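Local structure of transketolase (Campylobacter jejuni, 3L84) at residues A[133-138]-A[379-384]; A[350-355]-A[374-379]; A[356-361]-A[481-486]. The protein belongs to the transketolase family of thiamine diphosphate-binding enzymes, whose chain joins two THDP-binding-type regions to a smaller C-terminal domain. All coordinates share one frame; numbering follows the deposited sequence.

Overall arrangement
The three contacts lie around the parallel sheet that includes strands 358-362 and 384-386, in the pyrimidine binding region. Contact 3 is buried on one side of that sheet, where F358 meets W483; its centre lies about 11 Å from that of contact 2 and about 18 Å from that of contact 1. L351 and A352 of helix 340-354 pack against its aromatic pair. Contact 2 ties the end of this helix to the loop 374-379, and contact 1, centred about 11 Å from contact 2, carries the same loop to helix 118-137 of the thiamine diphosphate binding region. F379 is common to contacts 1 and 2. K383 joins all three: its NZ hydrogen-bonds to A352 O and F358 O, its N probably to M376 O.

Contact 1: A[133-138]-A[379-384]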
ATOM      1  N   ALA A 133     -12.036  -9.947 -23.956  1.00  6.63           N
ATOM      2  CA  ALA A 133     -12.535  -9.367 -25.198  1.00  7.15           C
ATOM      3  C   ALA A 133     -12.638 -10.450 -26.283  1.00  7.80           C
ATOM      4  O   ALA A 133     -13.593 -10.464 -27.074  1.00  8.25           O
ATOM      5  CB  ALA A 133     -11.622  -8.214 -25.662  1.00  7.02           C
ATOM      6  N   GLN A 134     -11.663 -11.356 -26.331  1.00  7.95           N
ATOM      7  CA  GLN A 134     -11.657 -12.475 -27.289  0.50  8.65           C
ATOM      8  C   GLN A 134     -12.851 -13.410 -26.988  1.00  8.06           C
ATOM      9  O   GLN A 134     -13.524 -13.906 -27.897  1.00  8.16           O
ATOM     10  CB  GLN A 134     -10.330 -13.254 -27.184  0.50  8.66           C
ATOM     11  CG  GLN A 134     -10.041 -14.240 -28.300  0.50 11.39           C
ATOM     12  CD  GLN A 134      -8.816 -15.087 -28.019  0.50 14.53           C
ATOM     13  OE1 GLN A 134      -7.849 -14.628 -27.408  0.50 17.52           O
ATOM     14  NE2 GLN A 134      -8.843 -16.325 -28.472  0.50 15.16           N
ATOM     15  N   ASN A 135     -13.109 -13.651 -25.709  1.00  7.24           N
ATOM     16  CA  ASN A 135     -14.291 -14.437 -25.315  1.00  7.79           C
ATOM     17  C   ASN A 135     -15.585 -13.804 -25.816  1.00  7.96           C
ATOM     18  O   ASN A 135     -16.486 -14.502 -26.285  1.00  9.57           O
ATOM     19  CB  ASN A 135     -14.352 -14.591 -23.787  1.00  7.71           C
ATOM     20  CG  ASN A 135     -15.625 -15.269 -23.316  1.00 10.61           C
ATOM     21  OD1 ASN A 135     -15.776 -16.486 -23.495  1.00 13.87           O
ATOM     22  ND2 ASN A 135     -16.532 -14.500 -22.769  1.00  9.43           N
ATOM     23  N   LEU A 136     -15.708 -12.484 -25.702  1.00  7.77           N
ATOM     24  CA  LEU A 136     -16.922 -11.799 -26.099  1.00  7.44           C
ATOM     25  C   LEU A 136     -17.060 -11.606 -27.605  1.00  8.45           C
ATOM     26  O   LEU A 136     -18.157 -11.770 -28.152  1.00  9.93           O
ATOM     27  CB  LEU A 136     -16.948 -10.429 -25.421  1.00  8.22           C
ATOM     28  CG  LEU A 136     -17.155 -10.424 -23.910  1.00  9.49           C
ATOM     29  CD1 LEU A 136     -17.063  -8.987 -23.410  1.00 12.26           C
ATOM     30  CD2 LEU A 136     -18.497 -11.048 -23.512  1.00 13.03           C
ATOM     31  N   LEU A 137     -15.964 -11.246 -28.273  1.00  7.64           N
ATOM     32  CA  LEU A 137     -15.994 -10.811 -29.676  1.00  8.63           C
ATOM     33  C   LEU A 137     -15.437 -11.817 -30.680  1.00  8.42           C
ATOM     34  O   LEU A 137     -15.626 -11.647 -31.892  1.00  9.29           O
ATOM     35  CB  LEU A 137     -15.203  -9.503 -29.829  1.00  7.87           C
ATOM     36  CG  LEU A 137     -15.728  -8.361 -28.985  1.00  8.09           C
ATOM     37  CD1 LEU A 137     -14.791  -7.156 -29.038  1.00  9.10           C
ATOM     38  CD2 LEU A 137     -17.160  -7.961 -29.387  1.00  9.18           C
ATOM     39  N   GLY A 138     -14.766 -12.852 -30.194  1.00  8.35           N
ATOM     40  CA  GLY A 138     -14.163 -13.879 -31.020  1.00  8.43           C
ATOM     41  C   GLY A 138     -12.709 -13.669 -31.329  1.00  9.72           C
ATOM     42  O   GLY A 138     -12.226 -12.535 -31.411  1.00  8.75           O
ATOM     43  N   PHE A 379     -14.304 -15.998 -14.843  1.00  8.19           N
ATOM     44  CA  PHE A 379     -13.379 -15.607 -15.906  1.00  7.96           C
ATOM     45  C   PHE A 379     -12.618 -16.830 -16.394  1.00  8.40           C
ATOM     46  O   PHE A 379     -12.264 -17.671 -15.587  1.00 10.01           O
ATOM     47  CB  PHE A 379     -12.412 -14.565 -15.314  1.00  8.87           C
ATOM     48  CG  PHE A 379     -11.331 -14.075 -16.274  1.00  9.09           C
ATOM     49  CD1 PHE A 379     -10.204 -14.838 -16.513  1.00 11.82           C
ATOM     50  CD2 PHE A 379     -11.462 -12.852 -16.960  1.00 12.60           C
ATOM     51  CE1 PHE A 379      -9.221 -14.413 -17.419  1.00 14.58           C
ATOM     52  CE2 PHE A 379     -10.444 -12.429 -17.848  1.00  9.78           C
ATOM     53  CZ  PHE A 379      -9.363 -13.215 -18.070  1.00 13.14           C
ATOM     54  N   VAL A 380     -12.359 -16.996 -17.683  1.00  8.13           N
ATOM     55  CA  VAL A 380     -12.614 -16.046 -18.767  1.00  8.31           C
ATOM     56  C   VAL A 380     -14.003 -16.150 -19.382  1.00  8.18           C
ATOM     57  O   VAL A 380     -14.483 -15.189 -19.997  1.00  8.79           O
ATOM     58  CB  VAL A 380     -11.552 -16.240 -19.896  1.00  9.65           C
ATOM     59  CG1 VAL A 380     -11.858 -17.466 -20.728  1.00 10.90           C
ATOM     60  CG2 VAL A 380     -11.462 -14.967 -20.748  1.00  8.86           C
ATOM     61  N   GLU A 381     -14.685 -17.274 -19.224  1.00  8.46           N
ATOM     62  CA  GLU A 381     -15.977 -17.465 -19.886  1.00  8.54           C
ATOM     63  C   GLU A 381     -17.076 -16.592 -19.315  1.00  8.59           C
ATOM     64  O   GLU A 381     -17.990 -16.155 -20.029  1.00  9.28           O
ATOM     65  CB  GLU A 381     -16.408 -18.937 -19.826  1.00 10.02           C
ATOM     66  CG  GLU A 381     -15.569 -19.830 -20.711  1.00 13.75           C
ATOM     67  CD  GLU A 381     -14.284 -20.300 -20.069  1.00 17.97           C
ATOM     68  OE1 GLU A 381     -14.042 -20.005 -18.874  1.00 18.42           O
ATOM     69  OE2 GLU A 381     -13.507 -20.970 -20.789  1.00 21.71           O
ATOM     70  N   GLY A 382     -16.970 -16.330 -18.024  1.00  8.10           N
ATOM     71  CA  GLY A 382     -17.914 -15.482 -17.301  1.00  7.66           C
ATOM     72  C   GLY A 382     -17.338 -14.183 -16.798  1.00  8.29           C
ATOM     73  O   GLY A 382     -16.290 -13.713 -17.258  1.00  9.32           O
ATOM     74  N   LYS A 383     -18.026 -13.630 -15.807  1.00  7.88           N
ATOM     75  CA  LYS A 383     -17.756 -12.291 -15.327  1.00  8.36           C
ATOM     76  C   LYS A 383     -17.022 -12.195 -13.992  1.00  8.01           C
ATOM     77  O   LYS A 383     -16.482 -11.139 -13.694  1.00  8.40           O
ATOM     78  CB  LYS A 383     -19.068 -11.534 -15.138  1.00  9.69           C
ATOM     79  CG  LYS A 383     -19.762 -11.127 -16.421  1.00 11.95           C
ATOM     80  CD  LYS A 383     -20.893 -10.185 -16.036  1.00 13.85           C
ATOM     81  CE  LYS A 383     -21.659  -9.642 -17.197  1.00 14.74           C
ATOM     82  NZ  LYS A 383     -21.480  -8.245 -17.610  1.00 11.01           N
ATOM     83  N   ASN A 384     -17.061 -13.229 -13.166  1.00  7.79           N
ATOM     84  CA  ASN A 384     -16.459 -13.179 -11.847  1.00  7.14           C
ATOM     85  C   ASN A 384     -14.959 -13.452 -11.932  1.00  7.83           C
ATOM     86  O   ASN A 384     -14.565 -14.517 -12.399  1.00  8.17           O
ATOM     87  CB  ASN A 384     -17.111 -14.209 -10.918  1.00  7.12           C
ATOM     88  CG  ASN A 384     -18.538 -13.884 -10.607  1.00  8.78           C
ATOM     89  OD1 ASN A 384     -18.794 -12.968  -9.815  1.00  9.14           O
ATOM     90  ND2 ASN A 384     -19.484 -14.630 -11.169  1.00  8.21           N
TER
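N135, in the last turn of helix 118-137, and E381, in an irregular loop, bring their CA atoms to 6.4 Å, the nearest approach of the two backbones. With chi1 at 174°, N135 CG stands anti to the backbone N, which directs the side chain toward the loop. Its carboxamide comes to rest against the V380-E381 backbone, CG lying 3.5 Å from V380 O and 4.1 Å from E381 CA. Beside it N135 CB meets V380 CG2 at 4.2 Å, a looser apolar touch. E381 CB points away from the helix. This is a surface contact between the thiamine diphosphate binding region and the pyrimidine binding region of one chain, joining a helix end to the loop that leads into strand 384-386. A cis peptide bond before V380 shapes the loop, and a backbone hydrogen bond from F379 N to N384 O (2.9 Å) joins its ends. V380 CB lies 3.8 Å above one face of the F379 ring, toward its rim; that ring also meets H170 edge to face. K132 NZ, earlier on the same helix, hydrogen-bonds to both V380 O and G382 O.

Contact 2: A[350-355]-A[374-379]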
ATOM      1  N   VAL A 350     -27.386  -6.355 -10.655  1.00  5.97           N
ATOM      2  CA  VAL A 350     -28.204  -5.646 -11.635  1.00  6.32           C
ATOM      3  C   VAL A 350     -27.315  -5.015 -12.707  1.00  6.44           C
ATOM      4  O   VAL A 350     -27.618  -5.078 -13.901  1.00  6.31           O
ATOM      5  CB  VAL A 350     -29.053  -4.563 -10.937  1.00  6.54           C
ATOM      6  CG1 VAL A 350     -29.679  -3.606 -11.947  1.00  8.97           C
ATOM      7  CG2 VAL A 350     -30.165  -5.211 -10.077  1.00  8.35           C
ATOM      8  N   LEU A 351     -26.198  -4.429 -12.304  1.00  6.37           N
ATOM      9  CA  LEU A 351     -25.290  -3.805 -13.266  1.00  6.57           C
ATOM     10  C   LEU A 351     -24.699  -4.832 -14.208  1.00  6.50           C
ATOM     11  O   LEU A 351     -24.669  -4.605 -15.431  1.00  7.34           O
ATOM     12  CB  LEU A 351     -24.192  -2.993 -12.563  1.00  7.27           C
ATOM     13  CG  LEU A 351     -24.708  -1.778 -11.779  1.00  6.71           C
ATOM     14  CD1 LEU A 351     -23.562  -1.106 -10.991  1.00  8.84           C
ATOM     15  CD2 LEU A 351     -25.346  -0.809 -12.707  1.00  9.83           C
ATOM     16  N   ALA A 352     -24.282  -5.968 -13.670  1.00  6.54           N
ATOM     17  CA  ALA A 352     -23.697  -7.017 -14.511  1.00  7.92           C
ATOM     18  C   ALA A 352     -24.734  -7.565 -15.474  1.00  8.80           C
ATOM     19  O   ALA A 352     -24.363  -7.947 -16.590  1.00  9.20           O
ATOM     20  CB  ALA A 352     -23.120  -8.126 -13.624  1.00  9.00           C
ATOM     21  N   LYS A 353     -26.004  -7.643 -15.082  1.00  8.18           N
ATOM     22  CA  LYS A 353     -27.060  -8.133 -15.972  1.00  9.40           C
ATOM     23  C   LYS A 353     -27.343  -7.159 -17.091  1.00  8.73           C
ATOM     24  O   LYS A 353     -27.684  -7.592 -18.211  1.00 11.06           O
ATOM     25  CB  LYS A 353     -28.344  -8.388 -15.187  1.00 10.77           C
ATOM     26  CG  LYS A 353     -28.227  -9.594 -14.320  1.00 17.21           C
ATOM     27  CD  LYS A 353     -29.487  -9.822 -13.514  1.00 23.57           C
ATOM     28  CE  LYS A 353     -29.155 -10.190 -12.062  1.00 27.20           C
ATOM     29  NZ  LYS A 353     -29.864  -9.327 -11.019  1.00 30.44           N
ATOM     30  N   ASN A 354     -27.242  -5.864 -16.826  1.00  7.49           N
ATOM     31  CA  ASN A 354     -27.600  -4.806 -17.777  1.00  7.61           C
ATOM     32  C   ASN A 354     -26.450  -4.357 -18.667  1.00  7.83           C
ATOM     33  O   ASN A 354     -26.696  -3.798 -19.731  1.00  9.72           O
ATOM     34  CB  ASN A 354     -28.147  -3.568 -17.045  1.00  8.63           C
ATOM     35  CG  ASN A 354     -29.612  -3.694 -16.645  1.00 10.81           C
ATOM     36  OD1 ASN A 354     -30.515  -3.352 -17.414  1.00 12.43           O
ATOM     37  ND2 ASN A 354     -29.861  -4.200 -15.461  1.00  9.83           N
ATOM     38  N   LEU A 355     -25.211  -4.621 -18.265  1.00  7.42           N
ATOM     39  CA  LEU A 355     -24.045  -4.069 -18.938  1.00  7.84           C
ATOM     40  C   LEU A 355     -23.115  -5.211 -19.298  1.00  7.10           C
ATOM     41  O   LEU A 355     -22.468  -5.806 -18.421  1.00  7.69           O
ATOM     42  CB  LEU A 355     -23.339  -3.059 -18.031  1.00  8.54           C
ATOM     43  CG  LEU A 355     -24.136  -1.809 -17.665  1.00  7.99           C
ATOM     44  CD1 LEU A 355     -23.482  -1.071 -16.528  1.00  8.87           C
ATOM     45  CD2 LEU A 355     -24.377  -0.875 -18.852  1.00 10.67           C
ATOM     46  N   HIS A 374     -24.121 -13.631  -9.533  1.00  8.04           N
ATOM     47  CA  HIS A 374     -24.749 -14.937  -9.473  1.00  9.53           C
ATOM     48  C   HIS A 374     -25.124 -15.475 -10.824  1.00  9.56           C
ATOM     49  O   HIS A 374     -25.785 -14.803 -11.599  1.00 10.07           O
ATOM     50  CB  HIS A 374     -25.989 -14.870  -8.592  1.00  9.46           C
ATOM     51  CG  HIS A 374     -25.695 -14.519  -7.182  1.00 11.15           C
ATOM     52  ND1 HIS A 374     -25.031 -15.369  -6.322  1.00 15.99           N
ATOM     53  CD2 HIS A 374     -25.962 -13.396  -6.481  1.00 13.98           C
ATOM     54  CE1 HIS A 374     -24.905 -14.777  -5.150  1.00 15.86           C
ATOM     55  NE2 HIS A 374     -25.452 -13.578  -5.225  1.00 16.09           N
ATOM     56  N   SER A 375     -24.696 -16.708 -11.079  1.00 10.15           N
ATOM     57  CA  SER A 375     -24.955 -17.416 -12.349  1.00 11.40           C
ATOM     58  C   SER A 375     -24.316 -16.750 -13.569  1.00 11.11           C
ATOM     59  O   SER A 375     -24.701 -17.049 -14.703  1.00 13.00           O
ATOM     60  CB  SER A 375     -26.462 -17.613 -12.565  1.00 12.33           C
ATOM     61  OG  SER A 375     -26.991 -18.399 -11.508  1.00 16.29           O
HETATM   62  N   MSE A 376     -23.322 -15.871 -13.357  1.00 10.87           N
HETATM   63  CA  MSE A 376     -22.656 -15.203 -14.470  0.50 10.20           C
HETATM   64  C   MSE A 376     -21.262 -15.763 -14.772  1.00 10.15           C
HETATM   65  O   MSE A 376     -20.576 -15.278 -15.668  1.00  9.57           O
HETATM   66  CB  MSE A 376     -22.658 -13.693 -14.252  0.30 10.27           C
HETATM   67  CG  MSE A 376     -24.055 -13.190 -13.879  0.50 12.40           C
HETATM   68 SE   MSE A 376     -24.426 -11.321 -14.336  0.50 19.99          SE
HETATM   69  CE  MSE A 376     -24.349 -11.590 -16.240  0.50 18.49           C
ATOM     70  N   GLY A 377     -20.884 -16.821 -14.059  1.00  8.91           N
ATOM     71  CA  GLY A 377     -19.714 -17.617 -14.395  1.00  8.48           C
ATOM     72  C   GLY A 377     -18.392 -16.990 -13.985  1.00  8.66           C
ATOM     73  O   GLY A 377     -18.334 -15.826 -13.562  1.00  8.84           O
ATOM     74  N   ASP A 378     -17.335 -17.787 -14.111  1.00  9.34           N
ATOM     75  CA  ASP A 378     -15.964 -17.382 -13.777  1.00  8.92           C
ATOM     76  C   ASP A 378     -15.178 -16.978 -15.014  1.00  8.63           C
ATOM     77  O   ASP A 378     -15.329 -17.566 -16.098  1.00  7.74           O
ATOM     78  CB  ASP A 378     -15.200 -18.539 -13.096  1.00 10.16           C
ATOM     79  CG  ASP A 378     -15.664 -18.809 -11.660  1.00 13.88           C
ATOM     80  OD1 ASP A 378     -16.412 -17.996 -11.085  1.00 13.96           O
ATOM     81  OD2 ASP A 378     -15.278 -19.877 -11.142  1.00 19.84           O
ATOM     82  N   PHE A 379     -14.304 -15.998 -14.843  1.00  8.19           N
ATOM     83  CA  PHE A 379     -13.379 -15.607 -15.906  1.00  7.96           C
ATOM     84  C   PHE A 379     -12.618 -16.830 -16.394  1.00  8.40           C
ATOM     85  O   PHE A 379     -12.264 -17.671 -15.587  1.00 10.01           O
ATOM     86  CB  PHE A 379     -12.412 -14.565 -15.314  1.00  8.87           C
ATOM     87  CG  PHE A 379     -11.331 -14.075 -16.274  1.00  9.09           C
ATOM     88  CD1 PHE A 379     -10.204 -14.838 -16.513  1.00 11.82           C
ATOM     89  CD2 PHE A 379     -11.462 -12.852 -16.960  1.00 12.60           C
ATOM     90  CE1 PHE A 379      -9.221 -14.413 -17.419  1.00 14.58           C
ATOM     91  CE2 PHE A 379     -10.444 -12.429 -17.848  1.00  9.78           C
ATOM     92  CZ  PHE A 379      -9.363 -13.215 -18.070  1.00 13.14           C
TER
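The A352-K353 peptide has the end of M376 laid over one of its faces: SE stands above A352 C at 3.9 Å, and CE lies on the same side, 3.7 Å from A352 O. M376 is modelled as selenomethionine, in one of two deposited conformers. Its chain runs out extended and then bends at chi3 (66°), which turns CE along the A352 carbonyl. A352 CB points toward the loop and touches SE at 3.5 Å in this conformer. K353 crosses M376 at about a right angle on the exposed side, its CG 4.2 Å from SE.

A second flat group lies further along the helix, where the carboxamide of N354 curls back to V350 O. ND2 donates over 2.9 Å in a nearly straight bond (174°), with the oxygen in the amide plane but the donor above the carbonyl plane. N354 N reaches the same oxygen from the opposite face, so V350 O is gripped from both faces of its plane, while the straight ND2 bond alone should hold the carboxamide's turn. On the loop side, M376 is backbone-bonded to K383, whose NZ in turn bonds to A352 O, and H374 N bonds to N349 OD1. L351 and A352 pack on F358 of the neighbouring strand. The whole is a helix of the parallel alpha/beta THDP-binding fold, flanked near its C-terminal end by the loop that enters strand 384-386, at one edge of the sheet.

Contact 3: A[356-361]-A[481-486]; sequences EGFLGG and KAWQIA
F358 and W483 form an offset edge-to-face pair, the edge of the phenyl ring turned to the six-membered ring of the indole. The planes stand at 69° and the ring centroids are 6.0 Å apart, so neither ring lies flat on the other. Contact is made at the far end of each side chain: W483 CH2 sits at the phenyl edge, near its plane, 4.0 Å from F358 CZ, and F358 CE1 is 4.1 Å from W483 CZ3. These two rings bridge backbones whose nearest CA atoms are 13.0 Å apart. A trans first torsion (chi1 -171°) swings the phenyl ring off strand 358-362 toward helix 476-488. In the parallel beta-sheet of this alpha/beta fold, in the pyrimidine binding region, the strand lies between strands 384-386 and 408-414, and the pair belongs to the buried layer between sheet and helices. L348 of helix 340-354 touches both rings. W483 also stacks on F495 of strand 493-496 and meets F436 of strand 436-440 with planes at about 55°, and so touches side chains of two further strands.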
ATOM      1  N   GLU A 356     -23.004  -5.522 -20.585  1.00  7.65           N
ATOM      2  CA  GLU A 356     -22.197  -6.651 -21.002  1.00  7.97           C
ATOM      3  C   GLU A 356     -20.710  -6.507 -20.675  1.00  8.50           C
ATOM      4  O   GLU A 356     -20.013  -7.507 -20.538  1.00 11.27           O
ATOM      5  CB  GLU A 356     -22.422  -6.915 -22.495  1.00  8.25           C
ATOM      6  CG  GLU A 356     -23.796  -7.529 -22.779  1.00  9.37           C
ATOM      7  CD  GLU A 356     -24.311  -7.282 -24.179  1.00 11.53           C
ATOM      8  OE1 GLU A 356     -24.334  -6.117 -24.590  1.00 11.41           O
ATOM      9  OE2 GLU A 356     -24.723  -8.257 -24.879  1.00 11.62           O
ATOM     10  N   GLY A 357     -20.226  -5.277 -20.514  1.00  6.87           N
ATOM     11  CA  GLY A 357     -18.852  -5.039 -20.169  1.00  6.38           C
ATOM     12  C   GLY A 357     -18.556  -4.820 -18.691  1.00  6.46           C
ATOM     13  O   GLY A 357     -17.399  -4.563 -18.346  1.00  6.71           O
ATOM     14  N   PHE A 358     -19.569  -4.902 -17.823  1.00  6.62           N
ATOM     15  CA  PHE A 358     -19.391  -4.741 -16.384  1.00  6.86           C
ATOM     16  C   PHE A 358     -18.962  -6.055 -15.756  1.00  7.16           C
ATOM     17  O   PHE A 358     -19.645  -7.053 -15.884  1.00  8.63           O
ATOM     18  CB  PHE A 358     -20.688  -4.235 -15.776  1.00  6.99           C
ATOM     19  CG  PHE A 358     -20.572  -3.821 -14.345  1.00  7.03           C
ATOM     20  CD1 PHE A 358     -20.280  -2.500 -13.991  1.00  7.88           C
ATOM     21  CD2 PHE A 358     -20.772  -4.745 -13.326  1.00  7.40           C
ATOM     22  CE1 PHE A 358     -20.190  -2.123 -12.665  1.00  7.97           C
ATOM     23  CE2 PHE A 358     -20.692  -4.345 -11.981  1.00  7.55           C
ATOM     24  CZ  PHE A 358     -20.388  -3.046 -11.671  1.00  8.27           C
ATOM     25  N   LEU A 359     -17.839  -6.065 -15.049  1.00  6.85           N
ATOM     26  CA  LEU A 359     -17.308  -7.289 -14.465  1.00  6.89           C
ATOM     27  C   LEU A 359     -16.314  -6.890 -13.381  1.00  6.81           C
ATOM     28  O   LEU A 359     -16.011  -5.720 -13.195  1.00  6.99           O
ATOM     29  CB  LEU A 359     -16.655  -8.197 -15.520  1.00  7.57           C
ATOM     30  CG  LEU A 359     -15.209  -7.884 -15.969  1.00 10.69           C
ATOM     31  CD1 LEU A 359     -14.757  -8.934 -17.039  1.00 13.08           C
ATOM     32  CD2 LEU A 359     -14.974  -6.488 -16.486  1.00 13.65           C
ATOM     33  N   GLY A 360     -15.833  -7.873 -12.641  1.00  6.74           N
ATOM     34  CA  GLY A 360     -14.860  -7.576 -11.596  1.00  6.86           C
ATOM     35  C   GLY A 360     -14.763  -8.701 -10.627  1.00  6.66           C
ATOM     36  O   GLY A 360     -15.172  -9.842 -10.895  1.00  8.21           O
ATOM     37  N   GLY A 361     -14.245  -8.388  -9.456  1.00  6.30           N
ATOM     38  CA  GLY A 361     -14.096  -9.411  -8.448  1.00  6.92           C
ATOM     39  C   GLY A 361     -13.471  -8.891  -7.196  1.00  6.92           C
ATOM     40  O   GLY A 361     -13.323  -7.664  -7.014  1.00  7.57           O
ATOM     41  N   LYS A 481     -28.446   5.625  -5.469  1.00  5.81           N
ATOM     42  CA  LYS A 481     -28.210   6.975  -5.977  1.00  6.05           C
ATOM     43  C   LYS A 481     -26.706   7.221  -6.184  1.00  6.08           C
ATOM     44  O   LYS A 481     -26.313   7.892  -7.150  1.00  7.39           O
ATOM     45  CB  LYS A 481     -28.835   8.012  -5.040  1.00  6.65           C
ATOM     46  CG  LYS A 481     -30.346   7.984  -5.045  1.00  7.24           C
ATOM     47  CD  LYS A 481     -30.912   8.843  -3.925  1.00  8.16           C
ATOM     48  CE  LYS A 481     -32.428   8.925  -3.893  1.00  8.89           C
ATOM     49  NZ  LYS A 481     -32.838   9.637  -2.619  1.00 12.03           N
ATOM     50  N   ALA A 482     -25.884   6.642  -5.306  1.00  5.90           N
ATOM     51  CA  ALA A 482     -24.437   6.764  -5.427  1.00  5.57           C
ATOM     52  C   ALA A 482     -23.962   6.108  -6.721  1.00  5.70           C
ATOM     53  O   ALA A 482     -23.134   6.672  -7.423  1.00  6.33           O
ATOM     54  CB  ALA A 482     -23.732   6.107  -4.239  1.00  6.15           C
ATOM     55  N   TRP A 483     -24.445   4.905  -7.040  1.00  5.85           N
ATOM     56  CA  TRP A 483     -24.088   4.258  -8.303  1.00  5.54           C
ATOM     57  C   TRP A 483     -24.522   5.083  -9.510  1.00  5.76           C
ATOM     58  O   TRP A 483     -23.799   5.158 -10.508  1.00  6.68           O
ATOM     59  CB  TRP A 483     -24.668   2.851  -8.364  1.00  5.47           C
ATOM     60  CG  TRP A 483     -23.719   1.831  -7.800  1.00  5.54           C
ATOM     61  CD1 TRP A 483     -23.781   1.213  -6.589  1.00  6.48           C
ATOM     62  CD2 TRP A 483     -22.525   1.357  -8.447  1.00  5.87           C
ATOM     63  NE1 TRP A 483     -22.712   0.345  -6.466  1.00  7.28           N
ATOM     64  CE2 TRP A 483     -21.923   0.431  -7.576  1.00  6.02           C
ATOM     65  CE3 TRP A 483     -21.899   1.648  -9.654  1.00  6.26           C
ATOM     66  CZ2 TRP A 483     -20.752  -0.241  -7.895  1.00  6.62           C
ATOM     67  CZ3 TRP A 483     -20.726   0.991  -9.977  1.00  6.38           C
ATOM     68  CH2 TRP A 483     -20.151   0.056  -9.102  1.00  6.65           C
ATOM     69  N   GLN A 484     -25.728   5.662  -9.462  1.00  5.34           N
ATOM     70  CA  GLN A 484     -26.189   6.463 -10.592  1.00  5.71           C
ATOM     71  C   GLN A 484     -25.236   7.624 -10.848  1.00  6.53           C
ATOM     72  O   GLN A 484     -24.909   7.933 -11.983  1.00  8.11           O
ATOM     73  CB  GLN A 484     -27.641   6.903 -10.392  1.00  6.73           C
ATOM     74  CG  GLN A 484     -28.624   5.732 -10.453  1.00  9.21           C
ATOM     75  CD  GLN A 484     -30.019   6.094 -10.032  1.00  9.56           C
ATOM     76  OE1 GLN A 484     -30.222   6.695  -8.994  1.00 11.31           O
ATOM     77  NE2 GLN A 484     -31.011   5.679 -10.853  1.00 14.89           N
ATOM     78  N   ILE A 485     -24.773   8.264  -9.777  1.00  6.42           N
ATOM     79  CA  ILE A 485     -23.760   9.310  -9.917  1.00  6.53           C
ATOM     80  C   ILE A 485     -22.433   8.753 -10.403  1.00  6.40           C
ATOM     81  O   ILE A 485     -21.823   9.313 -11.337  1.00  7.10           O
ATOM     82  CB  ILE A 485     -23.564  10.051  -8.585  1.00  6.43           C
ATOM     83  CG1 ILE A 485     -24.854  10.742  -8.141  1.00  7.59           C
ATOM     84  CG2 ILE A 485     -22.401  11.059  -8.690  1.00  7.41           C
ATOM     85  CD1 ILE A 485     -24.962  10.963  -6.617  1.00 10.50           C
ATOM     86  N   ALA A 486     -21.973   7.672  -9.805  1.00  6.29           N
ATOM     87  CA  ALA A 486     -20.670   7.123 -10.164  1.00  6.82           C
ATOM     88  C   ALA A 486     -20.583   6.735 -11.639  1.00  6.55           C
ATOM     89  O   ALA A 486     -19.553   6.978 -12.288  1.00  6.87           O
ATOM     90  CB  ALA A 486     -20.356   5.914  -9.321  1.00  7.74           C
TER